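Local coordinates for RNA polymerase II-associated protein 3 (Homo sapiens, PDB 6FM8) that probably serves as a flexible scaffold that couples the chaperone HSP90 to the R2TP co-chaperone complex, at residues Phe16-Tyr27 / Ile36-Lys47. Numbering follows the deposited sequence.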
loop_
_atom_site.group_PDB
_atom_site.type_symbol
_atom_site.label_atom_id
_atom_site.label_comp_id
_atom_site.label_asym_id
_atom_site.label_seq_id
_atom_site.Cartn_x
_atom_site.Cartn_y
_atom_site.Cartn_z
ATOM N N PHE A 16 -3.160 -2.569 -6.760
ATOM C CA PHE A 16 -2.617 -1.596 -5.801
ATOM C C PHE A 16 -3.743 -0.743 -5.190
ATOM O O PHE A 16 -3.832 -0.626 -3.955
ATOM C CB PHE A 16 -1.574 -0.690 -6.497
ATOM C CG PHE A 16 -0.957 0.352 -5.594
ATOM C CD1 PHE A 16 -1.545 1.605 -5.441
ATOM C CD2 PHE A 16 0.199 0.071 -4.873
ATOM C CE1 PHE A 16 -0.994 2.551 -4.570
ATOM C CE2 PHE A 16 0.761 1.025 -4.020
ATOM C CZ PHE A 16 0.160 2.253 -3.868
ATOM N N ASN A 17 -4.596 -0.131 -6.055
ATOM C CA ASN A 17 -5.687 0.726 -5.567
ATOM C C ASN A 17 -6.645 -0.057 -4.666
ATOM O O ASN A 17 -7.065 0.449 -3.623
ATOM C CB ASN A 17 -6.454 1.373 -6.734
ATOM C CG ASN A 17 -5.653 2.397 -7.509
ATOM O OD1 ASN A 17 -4.570 2.831 -7.099
ATOM N ND2 ASN A 17 -6.127 2.737 -8.698
ATOM N N GLN A 18 -6.991 -1.284 -5.068
ATOM C CA GLN A 18 -7.907 -2.099 -4.275
ATOM C C GLN A 18 -7.351 -2.428 -2.902
ATOM O O GLN A 18 -8.069 -2.312 -1.909
ATOM C CB GLN A 18 -8.250 -3.384 -5.018
ATOM C CG GLN A 18 -9.264 -3.141 -6.109
ATOM C CD GLN A 18 -9.530 -4.403 -6.858
ATOM O OE1 GLN A 18 -9.915 -5.410 -6.270
ATOM N NE2 GLN A 18 -9.343 -4.373 -8.169
ATOM N N ILE A 19 -6.095 -2.861 -2.842
ATOM C CA ILE A 19 -5.502 -3.222 -1.549
ATOM C C ILE A 19 -5.315 -1.964 -0.661
ATOM O O ILE A 19 -5.507 -2.069 0.539
ATOM C CB ILE A 19 -4.209 -4.072 -1.633
ATOM C CG1 ILE A 19 -3.919 -4.750 -0.267
ATOM C CG2 ILE A 19 -2.999 -3.256 -2.098
ATOM C CD1 ILE A 19 -5.016 -5.666 0.238
ATOM N N VAL A 20 -5.029 -0.784 -1.248
ATOM C CA VAL A 20 -4.893 0.443 -0.444
ATOM C C VAL A 20 -6.251 0.753 0.212
ATOM O O VAL A 20 -6.308 1.003 1.418
ATOM C CB VAL A 20 -4.328 1.623 -1.282
ATOM C CG1 VAL A 20 -4.545 2.971 -0.581
ATOM C CG2 VAL A 20 -2.851 1.405 -1.573
ATOM N N LYS A 21 -7.343 0.654 -0.563
ATOM C CA LYS A 21 -8.713 0.862 -0.091
ATOM C C LYS A 21 -9.055 -0.112 1.040
ATOM O O LYS A 21 -9.522 0.340 2.076
ATOM C CB LYS A 21 -9.726 0.730 -1.261
ATOM C CG LYS A 21 -11.175 0.960 -0.862
ATOM N N ILE A 22 -8.799 -1.427 0.852
ATOM C CA ILE A 22 -9.054 -2.477 1.848
ATOM C C ILE A 22 -8.279 -2.181 3.153
ATOM O O ILE A 22 -8.855 -2.210 4.239
ATOM C CB ILE A 22 -8.668 -3.854 1.252
ATOM C CG1 ILE A 22 -9.769 -4.343 0.288
ATOM C CG2 ILE A 22 -8.427 -4.876 2.367
ATOM C CD1 ILE A 22 -9.281 -5.370 -0.760
ATOM N N LEU A 23 -6.987 -1.867 3.018
ATOM C CA LEU A 23 -6.120 -1.583 4.156
ATOM C C LEU A 23 -6.539 -0.289 4.875
ATOM O O LEU A 23 -6.506 -0.236 6.096
ATOM C CB LEU A 23 -4.667 -1.466 3.675
ATOM C CG LEU A 23 -3.941 -2.810 3.429
ATOM C CD1 LEU A 23 -2.687 -2.589 2.661
ATOM C CD2 LEU A 23 -3.620 -3.519 4.720
ATOM N N HIS A 24 -6.921 0.737 4.117
ATOM C CA HIS A 24 -7.334 2.002 4.723
ATOM C C HIS A 24 -8.667 1.820 5.467
ATOM O O HIS A 24 -8.808 2.315 6.580
ATOM C CB HIS A 24 -7.397 3.125 3.676
ATOM C CG HIS A 24 -7.840 4.427 4.258
ATOM N ND1 HIS A 24 -7.051 5.121 5.157
ATOM C CD2 HIS A 24 -9.002 5.094 4.089
ATOM C CE1 HIS A 24 -7.753 6.191 5.497
ATOM N NE2 HIS A 24 -8.920 6.229 4.867
ATOM N N ASP A 25 -9.613 1.061 4.887
ATOM C CA ASP A 25 -10.890 0.740 5.535
ATOM C C ASP A 25 -10.655 -0.018 6.834
ATOM O O ASP A 25 -11.262 0.317 7.858
ATOM C CB ASP A 25 -11.777 -0.104 4.606
ATOM C CG ASP A 25 -12.511 0.679 3.548
ATOM O OD1 ASP A 25 -12.348 1.919 3.502
ATOM O OD2 ASP A 25 -13.202 0.046 2.724
ATOM N N PHE A 26 -9.746 -1.019 6.797
ATOM C CA PHE A 26 -9.385 -1.830 7.969
ATOM C C PHE A 26 -8.695 -0.933 9.026
ATOM O O PHE A 26 -8.982 -1.062 10.226
ATOM C CB PHE A 26 -8.462 -2.989 7.537
ATOM C CG PHE A 26 -8.111 -3.969 8.631
ATOM C CD1 PHE A 26 -8.920 -5.074 8.883
ATOM C CD2 PHE A 26 -6.947 -3.821 9.370
ATOM C CE1 PHE A 26 -8.576 -6.001 9.867
ATOM C CE2 PHE A 26 -6.614 -4.740 10.374
ATOM C CZ PHE A 26 -7.426 -5.827 10.611
ATOM N N TYR A 27 -7.839 0.005 8.566
ATOM C CA TYR A 27 -7.125 0.969 9.424
ATOM C C TYR A 27 -8.124 1.771 10.256
ATOM O O TYR A 27 -8.018 1.774 11.477
ATOM C CB TYR A 27 -6.250 1.900 8.583
ATOM C CG TYR A 27 -5.415 2.899 9.359
ATOM C CD1 TYR A 27 -4.377 2.479 10.188
ATOM C CD2 TYR A 27 -5.615 4.267 9.205
ATOM C CE1 TYR A 27 -3.584 3.397 10.877
ATOM C CE2 TYR A 27 -4.817 5.198 9.878
ATOM C CZ TYR A 27 -3.797 4.759 10.706
ATOM O OH TYR A 27 -3.029 5.675 11.392
ATOM N N ILE A 36 -0.960 -1.370 10.657
ATOM C CA ILE A 36 -1.638 -1.058 9.372
ATOM C C ILE A 36 -1.108 0.254 8.814
ATOM O O ILE A 36 -0.888 0.359 7.610
ATOM C CB ILE A 36 -3.177 -1.093 9.538
ATOM C CG1 ILE A 36 -3.603 -2.436 10.210
ATOM C CG2 ILE A 36 -3.912 -0.864 8.180
ATOM C CD1 ILE A 36 -3.243 -3.756 9.398
ATOM N N PHE A 37 -0.867 1.245 9.683
ATOM C CA PHE A 37 -0.266 2.515 9.276
ATOM C C PHE A 37 1.055 2.263 8.519
ATOM O O PHE A 37 1.311 2.852 7.468
ATOM C CB PHE A 37 0.013 3.352 10.548
ATOM C CG PHE A 37 0.736 4.635 10.225
ATOM C CD1 PHE A 37 0.035 5.755 9.802
ATOM C CD2 PHE A 37 2.121 4.725 10.348
ATOM C CE1 PHE A 37 0.705 6.943 9.490
ATOM C CE2 PHE A 37 2.793 5.908 10.019
ATOM C CZ PHE A 37 2.074 7.011 9.606
ATOM N N GLU A 38 1.901 1.396 9.088
ATOM C CA GLU A 38 3.198 1.075 8.503
ATOM C C GLU A 38 3.051 0.445 7.106
ATOM O O GLU A 38 3.804 0.808 6.193
ATOM C CB GLU A 38 3.976 0.153 9.447
ATOM C CG GLU A 38 4.509 0.883 10.669
ATOM N N ILE A 39 2.090 -0.467 6.926
ATOM C CA ILE A 39 1.885 -1.104 5.616
ATOM C C ILE A 39 1.462 -0.025 4.592
ATOM O O ILE A 39 2.020 0.038 3.487
ATOM C CB ILE A 39 0.875 -2.279 5.688
ATOM C CG1 ILE A 39 1.385 -3.417 6.630
ATOM C CG2 ILE A 39 0.617 -2.839 4.280
ATOM C CD1 ILE A 39 0.257 -4.444 7.034
ATOM N N LEU A 40 0.502 0.831 4.984
ATOM C CA LEU A 40 0.016 1.935 4.147
ATOM C C LEU A 40 1.142 2.913 3.811
ATOM O O LEU A 40 1.215 3.369 2.670
ATOM C CB LEU A 40 -1.141 2.664 4.854
ATOM C CG LEU A 40 -2.472 1.893 4.879
ATOM C CD1 LEU A 40 -3.422 2.468 5.949
ATOM C CD2 LEU A 40 -3.146 1.895 3.457
ATOM N N GLN A 41 2.042 3.205 4.791
ATOM C CA GLN A 41 3.171 4.107 4.569
ATOM C C GLN A 41 4.123 3.522 3.520
ATOM O O GLN A 41 4.545 4.247 2.629
ATOM C CB GLN A 41 3.916 4.390 5.890
ATOM C CG GLN A 41 3.937 5.859 6.292
ATOM C CD GLN A 41 4.892 6.685 5.458
ATOM O OE1 GLN A 41 6.105 6.446 5.430
ATOM N NE2 GLN A 41 4.363 7.687 4.770
ATOM N N ARG A 42 4.408 2.208 3.579
ATOM C CA ARG A 42 5.280 1.555 2.588
ATOM C C ARG A 42 4.624 1.588 1.185
ATOM O O ARG A 42 5.303 1.823 0.182
ATOM C CB ARG A 42 5.581 0.099 2.981
ATOM C CG ARG A 42 6.640 -0.086 4.058
ATOM C CD ARG A 42 7.105 -1.535 4.099
ATOM N N LEU A 43 3.300 1.375 1.119
ATOM C CA LEU A 43 2.595 1.410 -0.168
ATOM C C LEU A 43 2.638 2.833 -0.786
ATOM O O LEU A 43 2.823 2.980 -2.005
ATOM C CB LEU A 43 1.143 0.927 -0.013
ATOM C CG LEU A 43 0.998 -0.576 0.217
ATOM C CD1 LEU A 43 -0.411 -0.911 0.628
ATOM C CD2 LEU A 43 1.380 -1.364 -1.032
ATOM N N SER A 44 2.519 3.860 0.061
ATOM C CA SER A 44 2.560 5.270 -0.384
ATOM C C SER A 44 3.951 5.640 -0.934
ATOM O O SER A 44 4.034 6.529 -1.780
ATOM C CB SER A 44 2.155 6.219 0.740
ATOM O OG SER A 44 3.206 6.418 1.670
ATOM N N GLU A 45 5.024 4.946 -0.465
ATOM C CA GLU A 45 6.408 5.159 -0.904
ATOM C C GLU A 45 6.605 4.598 -2.306
ATOM O O GLU A 45 7.386 5.146 -3.082
ATOM C CB GLU A 45 7.402 4.494 0.069
ATOM C CG GLU A 45 7.547 5.201 1.407
ATOM C CD GLU A 45 8.315 4.452 2.482
ATOM O OE1 GLU A 45 9.105 3.539 2.146
ATOM O OE2 GLU A 45 8.133 4.797 3.672
ATOM N N LEU A 46 5.895 3.495 -2.632
ATOM C CA LEU A 46 5.958 2.856 -3.952
ATOM C C LEU A 46 5.282 3.736 -4.978
ATOM O O LEU A 46 5.777 3.879 -6.098
ATOM C CB LEU A 46 5.274 1.478 -3.949
ATOM C CG LEU A 46 5.871 0.411 -3.063
ATOM C CD1 LEU A 46 4.881 -0.711 -2.854
ATOM C CD2 LEU A 46 7.201 -0.099 -3.616
ATOM N N LYS A 47 4.134 4.325 -4.592
ATOM C CA LYS A 47 3.348 5.204 -5.447
ATOM C C LYS A 47 4.128 6.489 -5.761
ATOM O O LYS A 47 3.990 7.037 -6.859
ATOM C CB LYS A 47 2.010 5.520 -4.781
ATOM C CG LYS A 47 0.827 5.347 -5.716
ATOM C CD LYS A 47 -0.016 6.593 -5.842
ATOM C CE LYS A 47 0.434 7.458 -6.994
ATOM N NZ LYS A 47 -0.472 8.619 -7.193
#
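L23 and L40 interlock at the middle of an antiparallel helix pair, each a knob in a hole of the other helix. L23 sits among I36, I39, L40 and L43; L40 is received by V20, L23, H24 and Y27. With CG of L23 anti to the carbonyl carbon (chi1 -79°), its CD1 reaches CD1 of L43 at 3.5 Å, a tight methyl contact, while the two side chains cross nearly at right angles. L40 sends its branches separate ways, CD2 to CB of L23 (3.7 Å) and CD1 to CB of Y27. Leucine suits the place because its two methyls, diverging from CG, can touch different residues around one hole.

Toward the loop, I36 lies between two aromatic residues. Being branched at CB, it can put CD1 within 3.6 Å of CE2 of F26 while CG2 touches CB of Y27. The Y27 ring, carried by a CG anti to the backbone N (chi1 -177°), runs alongside F37 in the same direction, CE1 against CB of F37 at 3.6 Å. It presents its edge to CB of I36, and tyrosine is long enough for OH to reach CD1 of F37 at 3.5 Å. An alanine in place of Y27 would keep the CB contacts with I36 and L40 but would probably leave the side chain of F37 and CB of I36 without the ring that packs on them.

At the other end, the flat F16 ring can offer its edge to the backbone, CZ lying 3.3 Å from O of L43, and its CE1 to the aliphatic CG of the poorly ordered K47. CG2 of V20, one turn on in the same helix, lies above one face of that ring, offset toward its rim.

The axes of the two segments approach to 9.8 Å at 152°, making an antiparallel helical hairpin of helices 13-29 and 34-48. Y27 also touches K32 and P33 in the connecting loop; at the far end of helix 34-48, L46 touches L2 and Q8 of the N-terminal region.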